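Local coordinates for enoyl-CoA hydratase/isomerase family protein (Pseudomonas syringae pv. tomato, PDB 3OT6) that probably acts on acyl-CoA thioesters as a hydratase or isomerase of the crotonase family, though its exact substrate and reaction are not established, at residues 16-21 and 50-55; 26-31 and 63-68; 40-45 and 87-92; 105-110 and 130-135; 112-117 and 174-179. All coordinates share one frame; numbering follows the deposited sequence.

Contact 1: 16-21 and 50-55; sequences VATLTL and IVIVTG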
# COMPACT_ATOMS: atom_id res chain seq x y z
N VAL A 16 -16.54 -9.17 0.07
CA VAL A 16 -15.23 -8.69 -0.34
C VAL A 16 -15.38 -7.48 -1.22
O VAL A 16 -16.07 -7.56 -2.24
CB VAL A 16 -14.47 -9.77 -1.11
CG1 VAL A 16 -13.15 -9.20 -1.60
CG2 VAL A 16 -14.24 -11.08 -0.21
N ALA A 17 -14.76 -6.36 -0.84
CA ALA A 17 -14.76 -5.15 -1.68
C ALA A 17 -13.41 -5.04 -2.41
O ALA A 17 -12.36 -4.87 -1.76
CB ALA A 17 -15.02 -3.89 -0.84
N THR A 18 -13.43 -5.20 -3.74
CA THR A 18 -12.25 -5.06 -4.56
C THR A 18 -12.14 -3.59 -4.93
O THR A 18 -13.09 -3.03 -5.50
CB THR A 18 -12.32 -5.90 -5.82
OG1 THR A 18 -12.46 -7.28 -5.47
CG2 THR A 18 -11.03 -5.77 -6.59
N LEU A 19 -10.99 -2.98 -4.55
CA LEU A 19 -10.60 -1.60 -4.93
C LEU A 19 -9.55 -1.70 -6.01
O LEU A 19 -8.44 -2.23 -5.79
CB LEU A 19 -10.10 -0.83 -3.72
CG LEU A 19 -11.21 -0.30 -2.75
CD1 LEU A 19 -12.16 -1.38 -2.22
CD2 LEU A 19 -10.66 0.47 -1.60
N THR A 20 -9.93 -1.30 -7.23
CA THR A 20 -9.03 -1.49 -8.37
C THR A 20 -8.46 -0.14 -8.73
O THR A 20 -9.24 0.77 -9.06
CB THR A 20 -9.71 -2.08 -9.57
OG1 THR A 20 -10.29 -3.34 -9.20
CG2 THR A 20 -8.69 -2.32 -10.66
N LEU A 21 -7.16 0.05 -8.57
CA LEU A 21 -6.57 1.30 -8.95
C LEU A 21 -6.37 1.23 -10.44
O LEU A 21 -5.91 0.20 -10.96
CB LEU A 21 -5.24 1.50 -8.25
CG LEU A 21 -4.36 2.70 -8.62
CD1 LEU A 21 -5.06 4.09 -8.52
CD2 LEU A 21 -3.06 2.65 -7.82
N ILE A 50 -14.32 -7.28 3.88
CA ILE A 50 -12.95 -7.56 3.64
C ILE A 50 -12.48 -6.80 2.35
O ILE A 50 -13.16 -6.86 1.31
CB ILE A 50 -12.71 -9.05 3.55
CG1 ILE A 50 -12.93 -9.64 4.95
CG2 ILE A 50 -11.23 -9.31 3.16
CD1 ILE A 50 -13.12 -11.14 4.98
N VAL A 51 -11.37 -6.05 2.44
CA VAL A 51 -10.96 -5.19 1.31
C VAL A 51 -9.83 -5.88 0.59
O VAL A 51 -8.97 -6.49 1.23
CB VAL A 51 -10.45 -3.80 1.76
CG1 VAL A 51 -9.77 -3.08 0.59
CG2 VAL A 51 -11.63 -2.90 2.35
N ILE A 52 -9.91 -5.90 -0.75
CA ILE A 52 -8.80 -6.32 -1.65
C ILE A 52 -8.39 -5.10 -2.52
O ILE A 52 -9.19 -4.65 -3.33
CB ILE A 52 -9.22 -7.41 -2.62
CG1 ILE A 52 -9.51 -8.70 -1.91
CG2 ILE A 52 -8.04 -7.75 -3.55
CD1 ILE A 52 -9.85 -9.88 -2.94
N VAL A 53 -7.19 -4.57 -2.35
CA VAL A 53 -6.70 -3.48 -3.17
C VAL A 53 -5.84 -4.14 -4.25
O VAL A 53 -5.01 -5.00 -3.94
CB VAL A 53 -5.82 -2.46 -2.36
CG1 VAL A 53 -5.26 -1.35 -3.26
CG2 VAL A 53 -6.60 -1.80 -1.24
N THR A 54 -6.04 -3.77 -5.51
CA THR A 54 -5.26 -4.32 -6.63
C THR A 54 -5.05 -3.23 -7.69
O THR A 54 -5.60 -2.14 -7.60
CB THR A 54 -5.95 -5.64 -7.23
OG1 THR A 54 -4.98 -6.37 -8.01
CG2 THR A 54 -7.18 -5.32 -8.12
N GLY A 55 -4.25 -3.51 -8.70
CA GLY A 55 -3.98 -2.51 -9.72
C GLY A 55 -4.42 -2.98 -11.11
O GLY A 55 -5.49 -3.57 -11.26
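Val16 overlaps the outer end of Ile52, its CG1 methyl lying 3.6 Å from Ile52 CD1. CG1 of Val16 is anti to the backbone N (chi1 176°), which turns this branch toward Ile52, where it meets CG1 as well as CD1. On the same face, Thr20 and Thr54 lie side by side and point the same way; Thr20 OG1 comes 3.8 Å from the methyl CG2 of Thr54. The hydroxyl of Thr54 turns instead to Ala100 O of the adjacent strand 97-100. Leu19 faces the other side, where its CD1 meets Val51 CG1 at 4.1 Å, and helix 31-46 covers this face through Ala40 against Leu19, Ala44 against Val51 and Phe37 against Val53. The face of Val16 and Ile52 is packed against helix 186-197. Between the two faces runs a regular parallel ladder. Ile50 O receives Ala17 N, Ala17 O receives Ile52 N at 2.8 Å, and Ile52 O receives Leu19 N; Leu19 O and Thr54 O continue the zigzag by accepting Thr54 N and Leu21 N. The strand directions differ by 21°, the modest twist of an ordinary sheet. Here a general principle is plain: two parallel neighbours need a connection that returns over the sheet, and helix 31-46 supplies it, making the classic beta-alpha-beta crossover in the main sheet of the crotonase fold.

Contact 2: 26-31 and 63-68; sequences VNAISP and GYDLKV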
# COMPACT_ATOMS: atom_id res chain seq x y z
N VAL A 26 1.12 3.71 -15.26
CA VAL A 26 1.86 3.08 -14.14
C VAL A 26 1.16 3.18 -12.77
O VAL A 26 1.80 3.00 -11.70
CB VAL A 26 3.30 3.70 -14.00
CG1 VAL A 26 4.21 3.27 -15.19
CG2 VAL A 26 3.24 5.23 -13.85
N ASN A 27 -0.15 3.49 -12.81
CA ASN A 27 -0.93 3.73 -11.62
C ASN A 27 -0.27 4.73 -10.65
O ASN A 27 -0.21 4.49 -9.45
CB ASN A 27 -1.22 2.41 -10.90
CG ASN A 27 -2.33 1.58 -11.56
OD1 ASN A 27 -3.19 2.12 -12.25
ND2 ASN A 27 -2.37 0.29 -11.26
N ALA A 28 0.21 5.86 -11.14
CA ALA A 28 0.78 6.84 -10.23
C ALA A 28 -0.21 7.20 -9.13
O ALA A 28 -1.42 7.21 -9.34
CB ALA A 28 1.25 8.08 -11.00
N ILE A 29 0.30 7.51 -7.94
CA ILE A 29 -0.49 7.93 -6.83
C ILE A 29 -0.53 9.45 -6.93
O ILE A 29 0.44 10.14 -6.62
CB ILE A 29 0.11 7.44 -5.49
CG1 ILE A 29 0.41 5.94 -5.53
CG2 ILE A 29 -0.79 7.78 -4.30
CD1 ILE A 29 -0.79 5.01 -5.92
N SER A 30 -1.66 9.97 -7.39
CA SER A 30 -1.86 11.41 -7.55
C SER A 30 -2.74 11.88 -6.40
O SER A 30 -3.22 11.05 -5.63
CB SER A 30 -2.55 11.69 -8.87
OG SER A 30 -3.83 11.04 -8.91
N PRO A 31 -2.94 13.22 -6.26
CA PRO A 31 -3.96 13.70 -5.27
C PRO A 31 -5.38 13.14 -5.47
O PRO A 31 -6.04 12.76 -4.50
CB PRO A 31 -3.91 15.21 -5.45
CG PRO A 31 -2.43 15.48 -5.81
CD PRO A 31 -2.04 14.32 -6.71
N GLY A 63 4.31 4.35 -7.96
CA GLY A 63 4.58 5.34 -6.92
C GLY A 63 3.86 6.66 -7.13
O GLY A 63 2.99 6.73 -8.00
N TYR A 64 4.27 7.68 -6.37
CA TYR A 64 3.65 8.99 -6.39
C TYR A 64 3.79 9.57 -7.76
O TYR A 64 4.77 9.28 -8.48
CB TYR A 64 4.35 9.91 -5.41
CG TYR A 64 3.94 9.77 -3.96
CD1 TYR A 64 2.61 9.92 -3.58
CD2 TYR A 64 4.89 9.53 -2.95
CE1 TYR A 64 2.21 9.82 -2.24
CE2 TYR A 64 4.51 9.42 -1.61
CZ TYR A 64 3.15 9.59 -1.27
OH TYR A 64 2.69 9.47 0.03
N ASP A 65 2.76 10.34 -8.16
CA ASP A 65 2.78 11.09 -9.42
C ASP A 65 3.93 12.11 -9.39
O ASP A 65 3.91 13.06 -8.59
CB ASP A 65 1.47 11.86 -9.57
CG ASP A 65 1.26 12.39 -10.99
OD1 ASP A 65 2.24 12.70 -11.70
OD2 ASP A 65 0.10 12.50 -11.41
N LEU A 66 4.91 11.91 -10.26
CA LEU A 66 6.15 12.71 -10.30
C LEU A 66 5.88 14.12 -10.79
O LEU A 66 6.46 15.10 -10.31
CB LEU A 66 7.14 12.04 -11.25
CG LEU A 66 8.41 11.33 -10.74
CD1 LEU A 66 9.55 12.38 -10.80
CD2 LEU A 66 8.30 10.61 -9.32
N LYS A 67 4.97 14.21 -11.74
CA LYS A 67 4.49 15.47 -12.23
C LYS A 67 3.99 16.36 -11.07
O LYS A 67 4.49 17.45 -10.90
CB LYS A 67 3.44 15.20 -13.32
CG LYS A 67 3.06 16.41 -14.17
CD LYS A 67 1.85 17.18 -13.55
CE LYS A 67 1.44 18.41 -14.43
NZ LYS A 67 1.59 18.11 -15.91
N VAL A 68 3.08 15.87 -10.23
CA VAL A 68 2.67 16.61 -9.02
C VAL A 68 3.82 16.90 -8.07
O VAL A 68 3.91 18.02 -7.55
CB VAL A 68 1.51 15.93 -8.23
CG1 VAL A 68 1.21 16.68 -6.90
CG2 VAL A 68 0.30 15.88 -9.06
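Ile29 and Tyr64 meet at a single beta bridge between two loops of the crotonase fold, each loop leading into a helix. Two bonds make the bridge: Ile29 N to Gly63 O at 2.8 Å, and Asp65 N to Ile29 O at the same length, 2.8 Å. In both, the donor stands well above the carbonyl plane. The side chains then sort themselves by torsion. Ile29 CG1 is anti to the carbonyl carbon (chi1 -51°), which puts CG2 anti to the backbone N and beside Tyr64 CD1 and CE1, while CG1 leans over Gly63 O. Tyr64 CG is anti to its own carbonyl carbon (chi1 -81°); the ring thereby presents an edge to Ile29 O, which lies in its plane 3.7 Å from Tyr64 CD1. Leu79 and Val80 of helix 73-91 also touch this ring. On the other side of the bridge, Ala28 CB rests 3.7 Å from Asp65 CA. Ser30 OG reaches forward to Val33 N in the first turn, capping helix 31-46, and Ser30 CB lies 3.8 Å from Asp65 OD2. Tyr64 lies near a bound diol, probably from the crystallisation liquor, which may mark a pocket. The two helix starts finally meet tip to tip, Val68 CG2 lying 3.7 Å from Pro31 CD.

Contact 3: 40-45 and 87-92; sequences ALDQAE and ARRMLS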
# COMPACT_ATOMS: atom_id res chain seq x y z
N ALA A 40 -13.38 5.23 -1.51
CA ALA A 40 -13.64 3.81 -1.67
C ALA A 40 -13.58 3.13 -0.34
O ALA A 40 -14.18 2.10 -0.17
CB ALA A 40 -12.68 3.11 -2.68
N LEU A 41 -12.86 3.69 0.60
CA LEU A 41 -12.63 2.98 1.86
C LEU A 41 -13.72 3.35 2.79
O LEU A 41 -14.07 2.56 3.63
CB LEU A 41 -11.25 3.30 2.51
CG LEU A 41 -9.98 2.59 1.94
CD1 LEU A 41 -8.71 3.31 2.40
CD2 LEU A 41 -9.93 1.07 2.27
N ASP A 42 -14.25 4.56 2.63
CA ASP A 42 -15.43 4.97 3.32
C ASP A 42 -16.55 3.97 3.04
O ASP A 42 -17.25 3.55 3.97
CB ASP A 42 -15.85 6.36 2.90
CG ASP A 42 -14.95 7.44 3.51
OD1 ASP A 42 -14.27 7.18 4.52
OD2 ASP A 42 -14.86 8.54 2.94
N GLN A 43 -16.66 3.57 1.78
CA GLN A 43 -17.73 2.76 1.31
C GLN A 43 -17.50 1.37 1.88
O GLN A 43 -18.45 0.75 2.38
CB GLN A 43 -17.74 2.74 -0.22
CG GLN A 43 -18.91 1.93 -0.79
CD GLN A 43 -20.29 2.42 -0.27
OE1 GLN A 43 -20.56 3.62 -0.19
NE2 GLN A 43 -21.14 1.48 0.12
N ALA A 44 -16.24 0.90 1.84
CA ALA A 44 -15.86 -0.42 2.36
C ALA A 44 -16.14 -0.54 3.84
O ALA A 44 -16.48 -1.61 4.30
CB ALA A 44 -14.38 -0.73 2.06
N GLU A 45 -16.02 0.55 4.60
CA GLU A 45 -16.30 0.52 6.02
C GLU A 45 -17.78 0.34 6.16
O GLU A 45 -18.25 -0.41 7.00
CB GLU A 45 -15.93 1.83 6.73
CG GLU A 45 -14.46 2.08 6.91
CD GLU A 45 -14.15 3.26 7.85
OE1 GLU A 45 -14.68 3.29 8.97
OE2 GLU A 45 -13.35 4.14 7.48
N ALA A 87 -1.76 5.73 4.19
CA ALA A 87 -1.11 4.51 4.73
C ALA A 87 -1.56 4.27 6.20
O ALA A 87 -1.84 3.14 6.62
CB ALA A 87 0.47 4.57 4.61
N ARG A 88 -1.56 5.31 7.00
CA ARG A 88 -1.98 5.22 8.37
C ARG A 88 -3.48 4.79 8.43
O ARG A 88 -3.89 4.04 9.31
CB ARG A 88 -1.77 6.58 9.04
CG ARG A 88 -1.81 6.49 10.53
CD ARG A 88 -2.84 7.42 11.02
NE ARG A 88 -2.85 7.60 12.46
CZ ARG A 88 -3.81 7.11 13.24
NH1 ARG A 88 -4.81 6.44 12.69
NH2 ARG A 88 -3.75 7.30 14.55
N ARG A 89 -4.29 5.20 7.48
CA ARG A 89 -5.70 4.86 7.59
C ARG A 89 -5.84 3.40 7.26
O ARG A 89 -6.57 2.71 7.91
CB ARG A 89 -6.56 5.72 6.66
CG ARG A 89 -7.95 5.19 6.54
CD ARG A 89 -8.77 5.95 5.52
NE ARG A 89 -10.16 5.53 5.66
CZ ARG A 89 -11.15 6.00 4.95
NH1 ARG A 89 -10.94 6.91 4.03
NH2 ARG A 89 -12.36 5.56 5.19
N MSE A 90 -5.07 2.92 6.28
CA MSE A 90 -5.16 1.52 5.90
C MSE A 90 -4.74 0.62 7.03
O MSE A 90 -5.30 -0.46 7.21
CB MSE A 90 -4.31 1.22 4.66
CG MSE A 90 -4.90 1.77 3.40
SE MSE A 90 -3.69 1.71 1.84
CE MSE A 90 -3.55 -0.23 1.49
N LEU A 91 -3.74 1.03 7.77
CA LEU A 91 -3.23 0.20 8.87
C LEU A 91 -4.16 0.27 10.07
O LEU A 91 -4.08 -0.53 11.00
CB LEU A 91 -1.84 0.65 9.28
CG LEU A 91 -0.74 0.29 8.27
CD1 LEU A 91 0.46 1.20 8.51
CD2 LEU A 91 -0.37 -1.13 8.53
N SER A 92 -5.08 1.24 10.04
CA SER A 92 -6.03 1.29 11.16
C SER A 92 -7.45 0.93 10.68
O SER A 92 -8.39 1.04 11.44
CB SER A 92 -5.96 2.58 11.95
OG SER A 92 -6.08 3.64 11.11
O HOH W 1 -10.56 3.21 7.51
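Arg89 reaches out from helix 73-91 to Asp42 and Glu45 on helix 31-46, spanning two nearly parallel segments whose axes are 12.2 Å apart. Its CG is anti to the backbone N (chi1 168°) and the chain stays extended to NE, so the guanidinium arrives at full length. There NH2 donates twice: to Asp42 OD1 at 2.6 Å, met from above the carboxylate plane, and to Glu45 OE2 at 2.9 Å, met on the anti side and close to the guanidinium plane. The two carboxylates are turned differently, that of Glu45 standing steeply to the guanidinium at 78°. NE reaches Glu45 again through a water, which accepts from NE and donates to OE2, and NH1 bonds to Asn38 O. Leu41 slides past the arginine in the opposite direction, its CB 3.6 Å above the centre of one guanidinium face. Met90, a selenomethionine, follows with an apolar touch, its CG 4.2 Å from Leu41 CD1. As a worked example of how helices with such widely spaced axes can still be joined, this is a three-residue salt-bridge network. One guanidinium is held from several directions, and the paired acids probably reinforce its positive charge while it offsets their mutual repulsion.

Contact 4: 105-110 and 130-135; sequences AVAKGA and LNEVQI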
# COMPACT_ATOMS: atom_id res chain seq x y z
N ALA A 105 5.61 -3.11 -8.05
CA ALA A 105 5.17 -2.20 -6.99
C ALA A 105 6.40 -1.41 -6.51
O ALA A 105 7.32 -1.97 -5.91
CB ALA A 105 4.50 -2.99 -5.85
N VAL A 106 6.46 -0.11 -6.80
CA VAL A 106 7.71 0.64 -6.63
C VAL A 106 7.38 1.87 -5.83
O VAL A 106 6.33 2.49 -6.06
CB VAL A 106 8.30 1.05 -7.98
CG1 VAL A 106 9.58 1.94 -7.82
CG2 VAL A 106 8.63 -0.18 -8.85
N ALA A 107 8.25 2.21 -4.88
CA ALA A 107 8.19 3.47 -4.09
C ALA A 107 6.82 3.45 -3.36
O ALA A 107 6.52 2.41 -2.78
CB ALA A 107 8.40 4.71 -4.98
N LYS A 108 6.01 4.53 -3.41
CA LYS A 108 4.69 4.54 -2.73
C LYS A 108 3.89 3.29 -3.14
O LYS A 108 3.19 2.72 -2.31
CB LYS A 108 3.88 5.84 -2.98
CG LYS A 108 2.57 5.97 -2.16
CD LYS A 108 2.85 6.22 -0.64
CE LYS A 108 1.60 6.05 0.32
NZ LYS A 108 2.18 6.06 1.79
N GLY A 109 4.00 2.84 -4.37
CA GLY A 109 3.30 1.61 -4.70
C GLY A 109 3.76 0.45 -3.80
O GLY A 109 2.97 -0.42 -3.42
N ALA A 110 5.04 0.39 -3.46
CA ALA A 110 5.44 -0.67 -2.55
C ALA A 110 5.05 -0.32 -1.08
O ALA A 110 4.88 -1.24 -0.26
CB ALA A 110 6.94 -1.01 -2.67
N LEU A 130 11.75 0.00 -3.23
CA LEU A 130 11.73 1.37 -2.86
C LEU A 130 12.90 2.05 -3.57
O LEU A 130 14.06 1.98 -3.11
CB LEU A 130 11.86 1.48 -1.33
CG LEU A 130 10.73 0.82 -0.54
CD1 LEU A 130 11.00 0.96 0.98
CD2 LEU A 130 9.33 1.39 -0.93
N ASN A 131 12.63 2.73 -4.68
CA ASN A 131 13.76 3.15 -5.48
C ASN A 131 14.15 4.57 -5.20
O ASN A 131 14.96 5.13 -5.92
CB ASN A 131 13.50 2.90 -6.96
CG ASN A 131 12.39 3.76 -7.51
OD1 ASN A 131 11.59 4.34 -6.79
ND2 ASN A 131 12.35 3.85 -8.79
N GLU A 132 13.58 5.16 -4.16
CA GLU A 132 13.71 6.59 -4.03
C GLU A 132 15.16 7.05 -3.92
O GLU A 132 15.51 8.14 -4.43
CB GLU A 132 12.72 7.27 -3.02
CG GLU A 132 12.02 6.51 -1.95
CD GLU A 132 10.89 5.55 -2.40
OE1 GLU A 132 9.70 5.84 -2.17
OE2 GLU A 132 11.19 4.47 -2.93
N VAL A 133 16.00 6.23 -3.29
CA VAL A 133 17.39 6.62 -3.06
C VAL A 133 18.13 6.55 -4.41
O VAL A 133 19.12 7.26 -4.62
CB VAL A 133 18.10 5.80 -1.95
CG1 VAL A 133 19.67 5.74 -2.16
CG2 VAL A 133 17.81 6.41 -0.64
N GLN A 134 17.62 5.72 -5.30
CA GLN A 134 18.25 5.54 -6.58
C GLN A 134 18.00 6.76 -7.42
O GLN A 134 18.91 7.30 -8.06
CB GLN A 134 17.72 4.31 -7.29
CG GLN A 134 18.11 4.35 -8.74
CD GLN A 134 18.48 3.00 -9.29
OE1 GLN A 134 18.69 2.88 -10.50
NE2 GLN A 134 18.57 1.96 -8.42
N ILE A 135 16.77 7.27 -7.39
CA ILE A 135 16.53 8.46 -8.19
C ILE A 135 16.79 9.76 -7.44
O ILE A 135 16.39 10.80 -7.94
CB ILE A 135 15.14 8.46 -8.84
CG1 ILE A 135 14.07 8.65 -7.76
CG2 ILE A 135 14.89 7.14 -9.64
CD1 ILE A 135 12.70 8.39 -8.31
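Ala107 turns the chain from strand 103-106 into helix 108-113 with a positive phi (60°), and its CA comes 4.3 Å from that of Leu130, just past strand 128-129. This strand-to-helix corner belongs to the crotonase fold: strand 103-106 leads into the corner, and its parallel neighbour 128-129 ends beside it, with a backbone bond between Ala107 and Gly129 continuing their pairing. In this family the start of the helix after such a strand usually contributes an N-H to the oxyanion hole, and this corner would be the equivalent place. The contact itself is carried by side chains. Leu130 begins by heading off from the corner, yet its CD2 swings back to lie 3.5 Å from Ala107 O and 3.8 Å from Ala110 CB; Phe111, Ser159 and Val160 pack around the same side chain. Asn131 crosses Val106 at about a right angle. Val106 CG1 is almost equidistant from the amide's heavy atoms, 3.3 Å from OD1 and 3.5 Å from ND2 of Asn131, and Met165 touches both residues. Asn131 O meanwhile accepts from Gln134 N and Ile135 N, holding the loop in a helix-like turn. Glu132 bends at chi2 (-72°), which folds its carboxylate back over the corner beside Phe111, Met137 and Met139. A bound diol, probably from the crystallisation liquor, lies close to it and may mark a pocket. Both carboxylate oxygens of Glu132 lie on one side of the Ala107 methyl, OE1 3.3 Å and OE2 3.5 Å from Ala107 CB.

Contact 5: 112-117 and 174-179; sequences LLLSAD and AGFLDK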
# COMPACT_ATOMS: atom_id res chain seq x y z
N LEU A 112 2.18 0.66 -0.31
CA LEU A 112 0.83 0.18 -0.14
C LEU A 112 0.86 -1.23 0.43
O LEU A 112 -0.01 -1.56 1.25
CB LEU A 112 0.02 0.17 -1.43
CG LEU A 112 -0.21 1.50 -2.12
CD1 LEU A 112 -1.07 1.21 -3.41
CD2 LEU A 112 -0.92 2.40 -1.19
N LEU A 113 1.83 -2.07 0.00
CA LEU A 113 1.98 -3.44 0.54
C LEU A 113 2.40 -3.51 2.03
O LEU A 113 2.17 -4.52 2.74
CB LEU A 113 2.97 -4.27 -0.30
CG LEU A 113 2.75 -4.38 -1.83
CD1 LEU A 113 4.10 -4.66 -2.51
CD2 LEU A 113 1.71 -5.48 -2.10
N LEU A 114 3.05 -2.44 2.49
CA LEU A 114 3.48 -2.30 3.85
C LEU A 114 2.36 -1.70 4.73
O LEU A 114 2.56 -1.47 5.92
CB LEU A 114 4.76 -1.45 3.89
CG LEU A 114 5.96 -2.05 3.11
CD1 LEU A 114 7.29 -1.37 3.43
CD2 LEU A 114 6.11 -3.56 3.30
N SER A 115 1.17 -1.48 4.16
CA SER A 115 0.12 -0.80 4.87
C SER A 115 -1.11 -1.71 5.07
O SER A 115 -2.17 -1.24 5.39
CB SER A 115 -0.33 0.40 4.04
OG SER A 115 0.74 1.31 3.89
N ALA A 116 -0.98 -3.01 4.86
CA ALA A 116 -2.13 -3.87 4.69
C ALA A 116 -2.00 -5.04 5.67
O ALA A 116 -0.95 -5.22 6.35
CB ALA A 116 -2.14 -4.41 3.23
N ASP A 117 -3.01 -5.90 5.66
CA ASP A 117 -3.07 -7.03 6.58
C ASP A 117 -2.52 -8.33 6.02
O ASP A 117 -2.05 -9.16 6.79
CB ASP A 117 -4.47 -7.16 7.10
CG ASP A 117 -4.84 -5.95 7.92
OD1 ASP A 117 -4.15 -5.77 8.98
OD2 ASP A 117 -5.74 -5.17 7.47
N ALA A 174 11.71 -10.54 1.61
CA ALA A 174 12.03 -9.27 2.35
C ALA A 174 10.85 -8.72 3.21
O ALA A 174 11.08 -7.90 4.10
CB ALA A 174 12.58 -8.15 1.41
N GLY A 175 9.63 -9.14 2.92
CA GLY A 175 8.48 -8.71 3.71
C GLY A 175 7.47 -7.83 3.01
O GLY A 175 6.48 -7.40 3.62
N PHE A 176 7.70 -7.54 1.71
CA PHE A 176 6.71 -6.84 0.90
C PHE A 176 5.48 -7.72 0.65
O PHE A 176 4.36 -7.16 0.51
CB PHE A 176 7.29 -6.36 -0.42
CG PHE A 176 8.30 -5.26 -0.26
CD1 PHE A 176 7.88 -3.94 -0.11
CD2 PHE A 176 9.67 -5.54 -0.27
CE1 PHE A 176 8.82 -2.91 0.10
CE2 PHE A 176 10.62 -4.51 -0.07
CZ PHE A 176 10.19 -3.20 0.11
N LEU A 177 5.68 -9.05 0.60
CA LEU A 177 4.62 -9.99 0.18
C LEU A 177 4.54 -11.10 1.19
O LEU A 177 5.53 -11.43 1.79
CB LEU A 177 4.97 -10.59 -1.21
CG LEU A 177 4.96 -9.67 -2.45
CD1 LEU A 177 5.23 -10.46 -3.73
CD2 LEU A 177 3.66 -8.76 -2.59
N ASP A 178 3.37 -11.70 1.38
CA ASP A 178 3.23 -12.93 2.20
C ASP A 178 3.09 -14.17 1.30
O ASP A 178 3.28 -15.31 1.76
CB ASP A 178 2.02 -12.80 3.16
CG ASP A 178 2.07 -11.49 3.97
OD1 ASP A 178 3.11 -11.32 4.65
OD2 ASP A 178 1.13 -10.62 3.88
N LYS A 179 2.77 -13.96 0.02
CA LYS A 179 2.51 -15.08 -0.86
C LYS A 179 2.72 -14.67 -2.30
O LYS A 179 2.35 -13.55 -2.71
CB LYS A 179 1.06 -15.61 -0.67
CG LYS A 179 0.72 -16.92 -1.35
CD LYS A 179 -0.81 -17.26 -1.20
CE LYS A 179 -1.16 -17.90 0.16
NZ LYS A 179 -0.21 -19.05 0.53
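Leu113 sets CG anti to its carbonyl carbon (chi1 -53°), which brings both methyls to Leu177, and Phe176 does likewise (chi1 -68°), which lays CD1 and CE1 of its ring beside Leu114. The contact lies between the last residues of the 108-113 helical region, with Leu114 after it, and the loop following helix 168-174. That loop opens with a Schellman motif: Gly175, at positive phi, ends helix 168-174 before Phe176. Within the crotonase fold the arrangement fastens this turn, which leads into the edge strand 179-181, to the buried residues Leu113 and Leu114. Leu113 does the first part of the work. Its CB sits 3.3 Å from Phe176 O, and both methyls reach Leu177 CD2 in an oblique crossing, Leu113 CD2 the nearer at 3.8 Å; Leu113 CD1 is also 4.2 Å from Phe176 CB. Leu114 serves the aromatic ring. Its CD2 meets Phe176 CD1 at 3.9 Å and its CD1 meets Phe176 CE1 at 4.0 Å, the two methyls crossing the ring obliquely. Ile128 packs against Leu113, Phe176 and Leu177 alike, and Leu151 against both Leu114 and Phe176, which places the cluster firmly in the interior. Apolar packing anchors the turn here, and the polar backbone is gripped as well. Arg119 NH1 bonds to Leu113 O and Gly175 O, joining the two segments through one nitrogen. Gly175 O is also 3.9 Å from the methyl CD2 of Leu114.

From the N terminus, contact 1 closes the first loop, pairing two parallel strands joined through helix 31-46. Contact 2 starts before that loop has closed and so crosses it, tying the entrance of the same helix to that of helix 66-71. Contact 3 crosses both, joining the later part of helix 31-46 to helix 73-91. Beyond residue 92 a second group follows in series: contact 4 binds the corner of the smaller sheet to the loop after strand 128-129, and contact 5, which crosses it through shared helix 108-113, draws in the approach to strand 179-181. Lys108 packing on Tyr64, and Ser115 on Met90, weld the two groups together.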